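Local coordinates for HRDC domain-containing protein (Bifidobacterium adolescentis ATCC 15703, PDB 3CYM) that is of unknown function but probably removes nucleotides from the 3' end of nucleic acids, as a 3'-5' exonuclease of the ribonuclease D type, at residues L128-F133 / T139-G144; K149-A154 / P162-N167; A276-R279 / S283-E286; L393-W398 / S412-R417. One frame throughout, in Å; residues are numbered along the deposited sequence.

The four contacts illustrate how a multidomain protein holds short stretches of chain against nearby helices with a few side chains. Interactions 1 and 2 both belong to the RNase H-like exonuclease domain; their centres lie 22 Å apart and their nearest atoms about 7 Å, so they are neighbours that do not touch. Interaction 2 lies nearest the metal site of Asp44, Glu46 and Asp172: Lys149 forms a salt bridge to Asp172, and the His151 side chain is about 9 Å from a bound sodium ion. Interaction 3, in the HRDC domain, and interaction 4, in the C-terminal HRDC-like domain, have centres 49 Å apart. Nearest atoms of interactions 1 and 4 are about 13 Å apart, whereas those of interactions 2 and 3 are about 22 Å apart.

Interaction 1 of 4, residues L128-F133 / T139-G144; sequences LGLKRF and TEHFLG
Leu130 splits its two methyls between the rings of His141 and Phe142, consecutive residues on the last turn of helix 135-143. CD2 of Leu130 sits over the middle of one imidazole face, a CH-pi contact 3.7 Å from the centroid of the His141 ring and only 13° off its normal. The other methyl goes to the phenyl group: Leu130 CD1 lies 3.7 Å from Phe142 CE1 and meets that ring obliquely, while also passing close to CG of His141. With CG anti to the backbone N (chi1 -175°), the His141 ring swings out from the helix and lies across the approaching leucine. Its ND1 overhangs the neighbouring ring, 3.3 Å above the plane of Phe142 and over its centre, which should limit how freely the imidazole turns. Leu128 extends the apolar surface along Phe142, with Leu128 CD2 3.7 Å from Phe142 CZ. The contact is thus wholly one of van der Waals and CH-pi character, about 183 Å² in all.

The leucines are delivered by the turn that follows helix 121-127, where Gly129 takes positive phi in a Schellman motif. Around them, Leu130 also packs on Ala125 of helix 121-127 and Val138 of helix 135-143, and Leu128 reaches Leu187 and Gln190 of helix 176-190, so that the loop packs against three helices of the exonuclease domain.

Interaction 2 of 4, residues K149-A154 / P162-N167; sequences KEHSAA and PRDWRN
His151 leans its imidazole against the indole of Trp165, on the first turn of helix 163-174, and the contact is easily read outward along the histidine. CB approaches Trp165 CD1 loosely, and from there the ring tilts across the five-membered ring of the indole, the two planes meeting obliquely at 43°. His151 ND1 comes within 3.3 Å of Trp165 CD1; Trp165 NE1 is equally near, but the angle is too poor for a hydrogen bond. Trp165 CD1 lies over one face of the imidazole, and His151 CE1 is still close to it, while CD2 turns toward the carbonyl O of Asp164. The tip, His151 NE2, rests 3.5 Å from Asp164 CB, with that carboxylate farther off. A type I turn from His151 to Ala154 then brings Ala154 CB over the six-membered ring of Trp165, 3.8 Å from its centroid, opposite Pro162 CG on the other face.

Nearby, Lys149 forms a salt bridge to Asp172, a ligand of the sodium ion, and His151 also touches Tyr168. The spacing of Tyr168 and Asp172 on one helix is consistent with the Tyr-x3-Asp motif of DEDDy exonucleases, whose active-site helix this loop borders.

Interaction 3 of 4, residues A276-R279 / S283-E286; sequences AQFR and SINE
Asn285 comes back to face Phe278 and Arg279 as the chain leaves helix 275-279 and doubles round, the CA atoms of Arg279 and Asn285 lying 6.6 Å apart. The reversal closes a helix end within the HRDC domain, a small helical module often associated with nucleic acid binding. Polar and apolar contacts share the work. Asn285 ND2 donates to Phe278 O at 3.0 Å, a bent bond with an N-H...O angle of 133°, the donor rising 45° out of the carbonyl plane. The same nitrogen has its stronger partner in Ile281 O, so one amide ties together two carbonyls at the end of the helix and just beyond it. Because its chi1 of -176° carries CG away from the backbone N, the Phe278 ring reaches this amide, which it meets steeply inclined: Asn285 OD1 lies 3.5 Å from Phe278 CE2. An alanine at this position would remove the amide and is likely to leave Phe278 O and Ile281 O without this common donor, freeing the turn to shift.

Helix 312-323 adds Pro312 and Ile319 against Phe278, and Trp315 against Ile284, burying both side chains. Ile284 covers the ring from one face: its CG2 stands 4.0 Å from the Phe278 centroid and meets CZ of that ring at 3.7 Å.

Interaction 4 of 4, residues L393-W398 / S412-R417; sequences LRNLCW and SEQGAR
Asn395 and Gln414 meet through a single amide-to-amide hydrogen bond between two helices. Asn395 ND2 donates to Gln414 OE1 at 2.7 Å and nearly straight, with an N-H...O angle of 161°; the acceptor lies in the amide plane of the donor, yet the two amides stand almost perpendicular, 83° apart. Gln414 OE1 also rests 3.4 Å from Asn395 CB, so it nestles against the asparagine stem. A bend at chi2 (-76°) turns the glutamine amide to this position.

In the next shell, Asn395 OD1 accepts from Ala348 N and from Gln391 NE2, which should fix the rotation of the amide and leaves ND2 turned to Gln414. A leucine in place of Gln414 would probably leave Asn395 ND2 without this acceptor and the two helices without their polar link here. Beyond Gln414, Gly415 ends its helix in a Schellman motif, and Arg417 NH2 donates to Gly415 O at 2.8 Å.

This surface contact bridges helices 390-397 and 407-414 of the C-terminal HRDC-like domain; beneath it Leu396 packs on Phe410 and Leu411 and on Val428 of helix 418-433, while Arg417 pairs with Glu199 of helix 193-207.

Interaction 1 of 4, residues L128-F133 / T139-G144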
loop_
_atom_site.group_PDB
_atom_site.type_symbol
_atom_site.label_atom_id
_atom_site.label_comp_id
_atom_site.label_asym_id
_atom_site.label_seq_id
_atom_site.Cartn_x
_atom_site.Cartn_y
_atom_site.Cartn_z
ATOM N N LEU A 128 9.105 -11.865 -14.346
ATOM C CA LEU A 128 9.269 -11.889 -15.804
ATOM C C LEU A 128 10.217 -10.812 -16.329
ATOM O O LEU A 128 10.627 -10.849 -17.489
ATOM C CB LEU A 128 7.902 -11.719 -16.473
ATOM C CG LEU A 128 7.190 -12.920 -17.103
ATOM C CD1 LEU A 128 7.732 -14.243 -16.588
ATOM C CD2 LEU A 128 5.686 -12.818 -16.866
ATOM N N GLY A 129 10.528 -9.835 -15.489
ATOM C CA GLY A 129 11.496 -8.816 -15.837
ATOM C C GLY A 129 10.889 -7.533 -16.353
ATOM O O GLY A 129 11.616 -6.673 -16.843
ATOM N N LEU A 130 9.565 -7.391 -16.246
ATOM C CA LEU A 130 8.898 -6.151 -16.671
ATOM C C LEU A 130 9.245 -4.970 -15.782
ATOM O O LEU A 130 8.846 -4.881 -14.615
ATOM C CB LEU A 130 7.379 -6.286 -16.811
ATOM C CG LEU A 130 6.758 -7.076 -17.961
ATOM C CD1 LEU A 130 5.430 -6.423 -18.298
ATOM C CD2 LEU A 130 7.643 -7.131 -19.193
ATOM N N LYS A 131 10.006 -4.075 -16.389
ATOM C CA LYS A 131 10.545 -2.856 -15.804
ATOM C C LYS A 131 9.506 -1.795 -15.396
ATOM O O LYS A 131 9.692 -1.087 -14.404
ATOM C CB LYS A 131 11.547 -2.283 -16.803
ATOM C CG LYS A 131 11.522 -2.970 -18.206
ATOM C CD LYS A 131 10.345 -2.527 -19.106
ATOM C CE LYS A 131 10.302 -3.316 -20.410
ATOM N NZ LYS A 131 10.083 -4.780 -20.206
ATOM N N ARG A 132 8.430 -1.679 -16.172
ATOM C CA ARG A 132 7.273 -0.876 -15.781
ATOM C C ARG A 132 6.114 -1.826 -15.576
ATOM O O ARG A 132 5.635 -2.469 -16.521
ATOM C CB ARG A 132 6.934 0.176 -16.833
ATOM C CG ARG A 132 7.880 1.377 -16.824
ATOM C CD ARG A 132 7.617 2.371 -17.960
ATOM N NE ARG A 132 7.957 1.819 -19.269
ATOM C CZ ARG A 132 7.066 1.344 -20.136
ATOM N NH1 ARG A 132 5.773 1.359 -19.839
ATOM N NH2 ARG A 132 7.466 0.855 -21.300
ATOM N N PHE A 133 5.677 -1.912 -14.327
ATOM C CA PHE A 133 4.823 -3.007 -13.880
ATOM C C PHE A 133 3.514 -2.538 -13.251
ATOM O O PHE A 133 2.935 -3.239 -12.415
ATOM C CB PHE A 133 5.596 -3.917 -12.914
ATOM C CG PHE A 133 6.345 -3.174 -11.833
ATOM C CD1 PHE A 133 7.712 -2.917 -11.964
ATOM C CD2 PHE A 133 5.693 -2.752 -10.675
ATOM C CE1 PHE A 133 8.418 -2.239 -10.956
ATOM C CE2 PHE A 133 6.387 -2.072 -9.663
ATOM C CZ PHE A 133 7.751 -1.824 -9.802
ATOM N N THR A 139 -0.935 -4.932 -19.004
ATOM C CA THR A 139 -1.960 -5.390 -19.955
ATOM C C THR A 139 -1.654 -5.003 -21.406
ATOM O O THR A 139 -2.068 -5.704 -22.325
ATOM C CB THR A 139 -3.428 -5.018 -19.566
ATOM O OG1 THR A 139 -4.273 -5.165 -20.712
ATOM C CG2 THR A 139 -3.539 -3.609 -19.097
ATOM N N GLU A 140 -0.926 -3.908 -21.607
ATOM C CA GLU A 140 -0.495 -3.527 -22.960
ATOM C C GLU A 140 0.581 -4.480 -23.485
ATOM O O GLU A 140 0.575 -4.849 -24.664
ATOM C CB GLU A 140 0.004 -2.081 -22.997
ATOM C CG GLU A 140 0.095 -1.515 -24.406
ATOM C CD GLU A 140 0.495 -0.048 -24.456
ATOM O OE1 GLU A 140 1.587 0.251 -24.989
ATOM O OE2 GLU A 140 -0.281 0.810 -23.982
ATOM N N HIS A 141 1.488 -4.884 -22.596
ATOM C CA HIS A 141 2.557 -5.814 -22.939
ATOM C C HIS A 141 2.010 -7.179 -23.356
ATOM O O HIS A 141 2.422 -7.723 -24.368
ATOM C CB HIS A 141 3.543 -5.953 -21.773
ATOM C CG HIS A 141 4.736 -6.807 -22.077
ATOM N ND1 HIS A 141 4.775 -8.158 -21.806
ATOM C CD2 HIS A 141 5.940 -6.498 -22.613
ATOM C CE1 HIS A 141 5.948 -8.646 -22.165
ATOM N NE2 HIS A 141 6.674 -7.659 -22.659
ATOM N N PHE A 142 1.048 -7.700 -22.602
ATOM C CA PHE A 142 0.595 -9.078 -22.781
ATOM C C PHE A 142 -0.660 -9.250 -23.640
ATOM O O PHE A 142 -0.845 -10.300 -24.262
ATOM C CB PHE A 142 0.391 -9.738 -21.414
ATOM C CG PHE A 142 1.669 -9.990 -20.665
ATOM C CD1 PHE A 142 2.132 -9.078 -19.721
ATOM C CD2 PHE A 142 2.410 -11.144 -20.894
ATOM C CE1 PHE A 142 3.309 -9.304 -19.025
ATOM C CE2 PHE A 142 3.596 -11.379 -20.200
ATOM C CZ PHE A 142 4.043 -10.458 -19.266
ATOM N N LEU A 143 -1.521 -8.232 -23.665
ATOM C CA LEU A 143 -2.809 -8.340 -24.345
ATOM C C LEU A 143 -2.930 -7.348 -25.504
ATOM O O LEU A 143 -3.836 -7.462 -26.328
ATOM C CB LEU A 143 -3.972 -8.178 -23.346
ATOM C CG LEU A 143 -3.934 -9.016 -22.053
ATOM C CD1 LEU A 143 -5.125 -8.725 -21.145
ATOM C CD2 LEU A 143 -3.829 -10.528 -22.334
ATOM N N GLY A 144 -2.006 -6.388 -25.571
ATOM C CA GLY A 144 -2.048 -5.340 -26.591
ATOM C C GLY A 144 -3.242 -4.425 -26.409
ATOM O O GLY A 144 -3.796 -3.915 -27.384
#

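Interaction 2 of 4, residues K149-A154 / P162-N167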
loop_
_atom_site.group_PDB
_atom_site.type_symbol
_atom_site.label_atom_id
_atom_site.label_comp_id
_atom_site.label_asym_id
_atom_site.label_seq_id
_atom_site.Cartn_x
_atom_site.Cartn_y
_atom_site.Cartn_z
ATOM N N LYS A 149 -5.939 5.179 -17.466
ATOM C CA LYS A 149 -6.194 5.145 -16.022
ATOM C C LYS A 149 -6.487 6.543 -15.458
ATOM O O LYS A 149 -5.627 7.180 -14.842
ATOM C CB LYS A 149 -5.031 4.456 -15.302
ATOM C CG LYS A 149 -4.824 2.995 -15.729
ATOM C CD LYS A 149 -5.603 2.027 -14.850
ATOM C CE LYS A 149 -4.808 1.667 -13.595
ATOM N NZ LYS A 149 -5.683 1.342 -12.433
ATOM N N GLU A 150 -7.727 6.989 -15.664
ATOM C CA GLU A 150 -8.113 8.398 -15.507
ATOM C C GLU A 150 -8.633 8.817 -14.123
ATOM O O GLU A 150 -8.533 9.992 -13.762
ATOM C CB GLU A 150 -9.131 8.798 -16.588
ATOM C CG GLU A 150 -8.554 8.864 -18.007
ATOM C CD GLU A 150 -9.554 9.354 -19.052
ATOM O OE1 GLU A 150 -9.119 10.012 -20.023
ATOM O OE2 GLU A 150 -10.765 9.084 -18.912
ATOM N N HIS A 151 -9.183 7.872 -13.362
ATOM C CA HIS A 151 -9.843 8.195 -12.090
ATOM C C HIS A 151 -9.186 7.522 -10.883
ATOM O O HIS A 151 -9.862 7.146 -9.918
ATOM C CB HIS A 151 -11.344 7.879 -12.178
ATOM C CG HIS A 151 -12.023 8.553 -13.330
ATOM N ND1 HIS A 151 -12.388 9.883 -13.305
ATOM C CD2 HIS A 151 -12.366 8.094 -14.557
ATOM C CE1 HIS A 151 -12.943 10.209 -14.459
ATOM N NE2 HIS A 151 -12.942 9.141 -15.237
ATOM N N SER A 152 -7.857 7.426 -10.945
ATOM C CA SER A 152 -7.054 6.765 -9.913
ATOM C C SER A 152 -7.067 7.506 -8.578
ATOM O O SER A 152 -7.136 6.879 -7.520
ATOM C CB SER A 152 -5.609 6.565 -10.396
ATOM O OG SER A 152 -4.911 7.796 -10.495
ATOM N N ALA A 153 -7.006 8.839 -8.632
ATOM C CA ALA A 153 -6.930 9.666 -7.423
ATOM C C ALA A 153 -8.278 10.279 -7.018
ATOM O O ALA A 153 -8.329 11.346 -6.403
ATOM C CB ALA A 153 -5.843 10.747 -7.576
ATOM N N ALA A 154 -9.358 9.581 -7.362
ATOM C CA ALA A 154 -10.721 10.000 -7.054
ATOM C C ALA A 154 -11.063 9.833 -5.572
ATOM O O ALA A 154 -10.467 9.016 -4.860
ATOM C CB ALA A 154 -11.712 9.214 -7.913
ATOM N N PRO A 162 -20.268 8.278 -10.144
ATOM C CA PRO A 162 -20.413 8.686 -11.550
ATOM C C PRO A 162 -20.141 7.531 -12.515
ATOM O O PRO A 162 -19.439 6.581 -12.158
ATOM C CB PRO A 162 -19.325 9.754 -11.724
ATOM C CG PRO A 162 -18.976 10.205 -10.345
ATOM C CD PRO A 162 -19.229 9.057 -9.439
ATOM N N ARG A 163 -20.673 7.625 -13.733
ATOM C CA ARG A 163 -20.551 6.550 -14.708
ATOM C C ARG A 163 -19.110 6.325 -15.182
ATOM O O ARG A 163 -18.711 5.190 -15.408
ATOM C CB ARG A 163 -21.493 6.771 -15.899
ATOM C CG ARG A 163 -21.703 5.516 -16.759
ATOM C CD ARG A 163 -22.699 5.726 -17.884
ATOM N NE ARG A 163 -22.342 4.912 -19.044
ATOM C CZ ARG A 163 -22.897 3.745 -19.362
ATOM N NH1 ARG A 163 -22.479 3.097 -20.443
ATOM N NH2 ARG A 163 -23.865 3.221 -18.616
ATOM N N ASP A 164 -18.342 7.405 -15.320
ATOM C CA ASP A 164 -16.925 7.329 -15.702
ATOM C C ASP A 164 -16.078 6.576 -14.679
ATOM O O ASP A 164 -15.197 5.781 -15.060
ATOM C CB ASP A 164 -16.337 8.727 -15.888
ATOM C CG ASP A 164 -16.869 9.433 -17.118
ATOM O OD1 ASP A 164 -16.876 8.824 -18.213
ATOM O OD2 ASP A 164 -17.265 10.611 -16.986
ATOM N N TRP A 165 -16.361 6.822 -13.394
ATOM C CA TRP A 165 -15.659 6.195 -12.267
ATOM C C TRP A 165 -15.988 4.710 -12.185
ATOM O O TRP A 165 -15.097 3.883 -11.951
ATOM C CB TRP A 165 -16.057 6.857 -10.945
ATOM C CG TRP A 165 -15.601 8.281 -10.754
ATOM C CD1 TRP A 165 -15.214 9.168 -11.720
ATOM C CD2 TRP A 165 -15.540 8.990 -9.512
ATOM N NE1 TRP A 165 -14.894 10.381 -11.151
ATOM C CE2 TRP A 165 -15.089 10.300 -9.798
ATOM C CE3 TRP A 165 -15.809 8.642 -8.179
ATOM C CZ2 TRP A 165 -14.906 11.265 -8.800
ATOM C CZ3 TRP A 165 -15.623 9.589 -7.194
ATOM C CH2 TRP A 165 -15.183 10.893 -7.507
ATOM N N ARG A 166 -17.276 4.389 -12.354
ATOM C CA ARG A 166 -17.741 3.004 -12.397
ATOM C C ARG A 166 -17.061 2.264 -13.542
ATOM O O ARG A 166 -16.703 1.108 -13.405
ATOM C CB ARG A 166 -19.264 2.939 -12.555
ATOM C CG ARG A 166 -20.044 3.167 -11.259
ATOM C CD ARG A 166 -21.514 2.784 -11.402
ATOM N NE ARG A 166 -22.308 3.820 -12.065
ATOM C CZ ARG A 166 -22.753 3.754 -13.318
ATOM N NH1 ARG A 166 -22.491 2.696 -14.072
ATOM N NH2 ARG A 166 -23.468 4.752 -13.821
ATOM N N ASN A 167 -16.891 2.960 -14.666
ATOM C CA ASN A 167 -16.189 2.440 -15.842
ATOM C C ASN A 167 -14.709 2.147 -15.567
ATOM O O ASN A 167 -14.201 1.077 -15.947
ATOM C CB ASN A 167 -16.348 3.408 -17.023
ATOM C CG ASN A 167 -15.766 2.870 -18.300
ATOM O OD1 ASN A 167 -16.003 1.725 -18.667
ATOM N ND2 ASN A 167 -15.002 3.700 -18.993
#

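Interaction 3 of 4, residues A276-R279 / S283-E286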
loop_
_atom_site.group_PDB
_atom_site.type_symbol
_atom_site.label_atom_id
_atom_site.label_comp_id
_atom_site.label_asym_id
_atom_site.label_seq_id
_atom_site.Cartn_x
_atom_site.Cartn_y
_atom_site.Cartn_z
ATOM N N ALA A 276 -2.762 34.697 22.836
ATOM C CA ALA A 276 -2.233 35.741 21.952
ATOM C C ALA A 276 -1.041 35.223 21.163
ATOM O O ALA A 276 -0.900 35.520 19.975
ATOM C CB ALA A 276 -1.849 36.982 22.740
ATOM N N GLN A 277 -0.207 34.421 21.820
ATOM C CA GLN A 277 0.971 33.829 21.184
ATOM C C GLN A 277 0.577 32.779 20.154
ATOM O O GLN A 277 1.292 32.561 19.177
ATOM C CB GLN A 277 1.901 33.215 22.225
ATOM C CG GLN A 277 2.780 34.230 22.928
ATOM C CD GLN A 277 3.924 33.594 23.695
ATOM O OE1 GLN A 277 3.803 32.488 24.220
ATOM N NE2 GLN A 277 5.048 34.299 23.766
ATOM N N PHE A 278 -0.560 32.130 20.388
ATOM C CA PHE A 278 -1.109 31.156 19.449
ATOM C C PHE A 278 -1.658 31.839 18.201
ATOM O O PHE A 278 -1.446 31.358 17.084
ATOM C CB PHE A 278 -2.196 30.333 20.144
ATOM C CG PHE A 278 -2.771 29.229 19.302
ATOM C CD1 PHE A 278 -2.140 27.991 19.230
ATOM C CD2 PHE A 278 -3.969 29.409 18.619
ATOM C CE1 PHE A 278 -2.679 26.964 18.456
ATOM C CE2 PHE A 278 -4.509 28.391 17.851
ATOM C CZ PHE A 278 -3.873 27.166 17.776
ATOM N N ARG A 279 -2.357 32.958 18.397
ATOM C CA ARG A 279 -2.974 33.702 17.291
ATOM C C ARG A 279 -1.969 34.333 16.327
ATOM O O ARG A 279 -2.300 34.576 15.159
ATOM C CB ARG A 279 -3.951 34.756 17.810
ATOM C CG ARG A 279 -5.247 34.171 18.331
ATOM C CD ARG A 279 -6.289 35.266 18.559
ATOM N NE ARG A 279 -5.875 36.209 19.600
ATOM C CZ ARG A 279 -6.141 36.065 20.892
ATOM N NH1 ARG A 279 -6.828 35.011 21.320
ATOM N NH2 ARG A 279 -5.719 36.973 21.761
ATOM N N SER A 283 -1.087 29.929 10.318
ATOM C CA SER A 283 -1.367 28.619 9.730
ATOM C C SER A 283 -2.252 27.699 10.576
ATOM O O SER A 283 -3.137 27.026 10.040
ATOM C CB SER A 283 -0.058 27.919 9.359
ATOM O OG SER A 283 0.673 27.553 10.515
ATOM N N ILE A 284 -2.022 27.695 11.890
ATOM C CA ILE A 284 -2.797 26.876 12.834
ATOM C C ILE A 284 -4.155 27.511 13.219
ATOM O O ILE A 284 -5.013 26.854 13.802
ATOM C CB ILE A 284 -1.924 26.470 14.077
ATOM C CG1 ILE A 284 -2.574 25.317 14.866
ATOM C CG2 ILE A 284 -1.590 27.692 14.946
ATOM C CD1 ILE A 284 -1.633 24.542 15.772
ATOM N N ASN A 285 -4.360 28.774 12.851
ATOM C CA ASN A 285 -5.650 29.441 13.066
ATOM C C ASN A 285 -6.553 29.469 11.831
ATOM O O ASN A 285 -7.686 29.953 11.887
ATOM C CB ASN A 285 -5.455 30.867 13.602
ATOM C CG ASN A 285 -4.995 30.887 15.041
ATOM O OD1 ASN A 285 -5.796 31.063 15.956
ATOM N ND2 ASN A 285 -3.704 30.682 15.251
ATOM N N GLU A 286 -6.044 28.964 10.714
ATOM C CA GLU A 286 -6.841 28.898 9.494
ATOM C C GLU A 286 -7.029 27.473 9.015
ATOM O O GLU A 286 -6.192 26.602 9.269
ATOM C CB GLU A 286 -6.226 29.754 8.385
ATOM C CG GLU A 286 -6.701 31.196 8.399
ATOM C CD GLU A 286 -5.687 32.153 7.807
ATOM O OE1 GLU A 286 -4.927 31.742 6.901
ATOM O OE2 GLU A 286 -5.651 33.323 8.253
#

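Interaction 4 of 4, residues L393-W398 / S412-R417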
loop_
_atom_site.group_PDB
_atom_site.type_symbol
_atom_site.label_atom_id
_atom_site.label_comp_id
_atom_site.label_asym_id
_atom_site.label_seq_id
_atom_site.Cartn_x
_atom_site.Cartn_y
_atom_site.Cartn_z
ATOM N N LEU A 393 20.358 -8.838 2.506
ATOM C CA LEU A 393 21.806 -8.878 2.231
ATOM C C LEU A 393 22.586 -7.889 3.083
ATOM O O LEU A 393 23.716 -8.167 3.482
ATOM C CB LEU A 393 22.095 -8.590 0.754
ATOM C CG LEU A 393 21.314 -9.341 -0.321
ATOM C CD1 LEU A 393 21.603 -8.724 -1.683
ATOM C CD2 LEU A 393 21.672 -10.795 -0.313
ATOM N N ARG A 394 21.993 -6.721 3.313
ATOM C CA ARG A 394 22.543 -5.711 4.212
ATOM C C ARG A 394 22.586 -6.206 5.666
ATOM O O ARG A 394 23.619 -6.100 6.336
ATOM C CB ARG A 394 21.738 -4.413 4.114
ATOM C CG ARG A 394 21.805 -3.733 2.749
ATOM C CD ARG A 394 21.359 -2.276 2.824
ATOM N NE ARG A 394 19.906 -2.137 2.808
ATOM C CZ ARG A 394 19.176 -1.957 1.711
ATOM N NH1 ARG A 394 19.749 -1.898 0.518
ATOM N NH2 ARG A 394 17.860 -1.847 1.809
ATOM N N ASN A 395 21.465 -6.748 6.146
ATOM C CA ASN A 395 21.402 -7.360 7.474
ATOM C C ASN A 395 22.452 -8.468 7.670
ATOM O O ASN A 395 23.123 -8.513 8.703
ATOM C CB ASN A 395 19.980 -7.872 7.771
ATOM C CG ASN A 395 18.968 -6.736 7.972
ATOM O OD1 ASN A 395 19.332 -5.556 8.024
ATOM N ND2 ASN A 395 17.689 -7.094 8.089
ATOM N N LEU A 396 22.617 -9.315 6.652
ATOM C CA LEU A 396 23.605 -10.409 6.639
ATOM C C LEU A 396 25.056 -9.943 6.781
ATOM O O LEU A 396 25.854 -10.570 7.475
ATOM C CB LEU A 396 23.434 -11.242 5.359
ATOM C CG LEU A 396 24.407 -12.369 4.984
ATOM C CD1 LEU A 396 24.172 -13.649 5.788
ATOM C CD2 LEU A 396 24.271 -12.650 3.502
ATOM N N CYS A 397 25.384 -8.840 6.118
ATOM C CA CYS A 397 26.739 -8.312 6.121
ATOM C C CYS A 397 26.973 -7.310 7.256
ATOM O O CYS A 397 28.089 -6.825 7.442
ATOM C CB CYS A 397 27.067 -7.704 4.759
ATOM S SG CYS A 397 27.031 -8.934 3.432
ATOM N N TRP A 398 25.924 -7.034 8.030
ATOM C CA TRP A 398 26.004 -6.124 9.175
ATOM C C TRP A 398 26.609 -6.814 10.396
ATOM O O TRP A 398 25.943 -7.035 11.412
ATOM C CB TRP A 398 24.623 -5.551 9.492
ATOM C CG TRP A 398 24.651 -4.366 10.417
ATOM C CD1 TRP A 398 24.038 -4.271 11.629
ATOM C CD2 TRP A 398 25.338 -3.119 10.213
ATOM N NE1 TRP A 398 24.290 -3.044 12.192
ATOM C CE2 TRP A 398 25.086 -2.317 11.347
ATOM C CE3 TRP A 398 26.138 -2.601 9.184
ATOM C CZ2 TRP A 398 25.603 -1.027 11.482
ATOM C CZ3 TRP A 398 26.652 -1.316 9.318
ATOM C CH2 TRP A 398 26.376 -0.546 10.457
ATOM N N SER A 412 16.838 -17.284 5.280
ATOM C CA SER A 412 15.537 -17.902 5.514
ATOM C C SER A 412 14.840 -17.253 6.716
ATOM O O SER A 412 13.693 -16.802 6.606
ATOM C CB SER A 412 15.714 -19.409 5.726
ATOM O OG SER A 412 14.707 -20.141 5.058
ATOM N N GLU A 413 15.548 -17.170 7.843
ATOM C CA GLU A 413 15.049 -16.505 9.058
ATOM C C GLU A 413 14.729 -15.008 8.874
ATOM O O GLU A 413 13.953 -14.440 9.646
ATOM C CB GLU A 413 16.014 -16.730 10.235
ATOM C CG GLU A 413 15.746 -18.035 11.004
ATOM C CD GLU A 413 16.927 -18.523 11.846
ATOM O OE1 GLU A 413 16.866 -19.677 12.329
ATOM O OE2 GLU A 413 17.912 -17.770 12.024
ATOM N N GLN A 414 15.320 -14.386 7.851
ATOM C CA GLN A 414 15.010 -13.001 7.476
ATOM C C GLN A 414 13.644 -12.885 6.801
ATOM O O GLN A 414 12.990 -11.837 6.870
ATOM C CB GLN A 414 16.094 -12.424 6.553
ATOM C CG GLN A 414 17.373 -12.003 7.259
ATOM C CD GLN A 414 17.232 -10.695 8.014
ATOM O OE1 GLN A 414 17.144 -9.631 7.413
ATOM N NE2 GLN A 414 17.217 -10.771 9.336
ATOM N N GLY A 415 13.224 -13.964 6.149
ATOM C CA GLY A 415 11.935 -14.013 5.468
ATOM C C GLY A 415 12.026 -14.256 3.973
ATOM O O GLY A 415 11.018 -14.135 3.264
ATOM N N ALA A 416 13.229 -14.582 3.492
ATOM C CA ALA A 416 13.427 -14.953 2.088
ATOM C C ALA A 416 12.833 -16.314 1.796
ATOM O O ALA A 416 12.895 -17.230 2.618
ATOM C CB ALA A 416 14.909 -14.939 1.712
ATOM N N ARG A 417 12.291 -16.448 0.597
ATOM C CA ARG A 417 11.624 -17.670 0.186
ATOM C C ARG A 417 12.630 -18.754 -0.144
ATOM O O ARG A 417 13.800 -18.462 -0.407
ATOM C CB ARG A 417 10.703 -17.391 -1.002
ATOM C CG ARG A 417 9.301 -16.981 -0.598
ATOM C CD ARG A 417 9.284 -15.684 0.188
ATOM N NE ARG A 417 9.279 -14.539 -0.713
ATOM C CZ ARG A 417 9.724 -13.325 -0.408
ATOM N NH1 ARG A 417 9.652 -12.364 -1.315
ATOM N NH2 ARG A 417 10.245 -13.067 0.781
#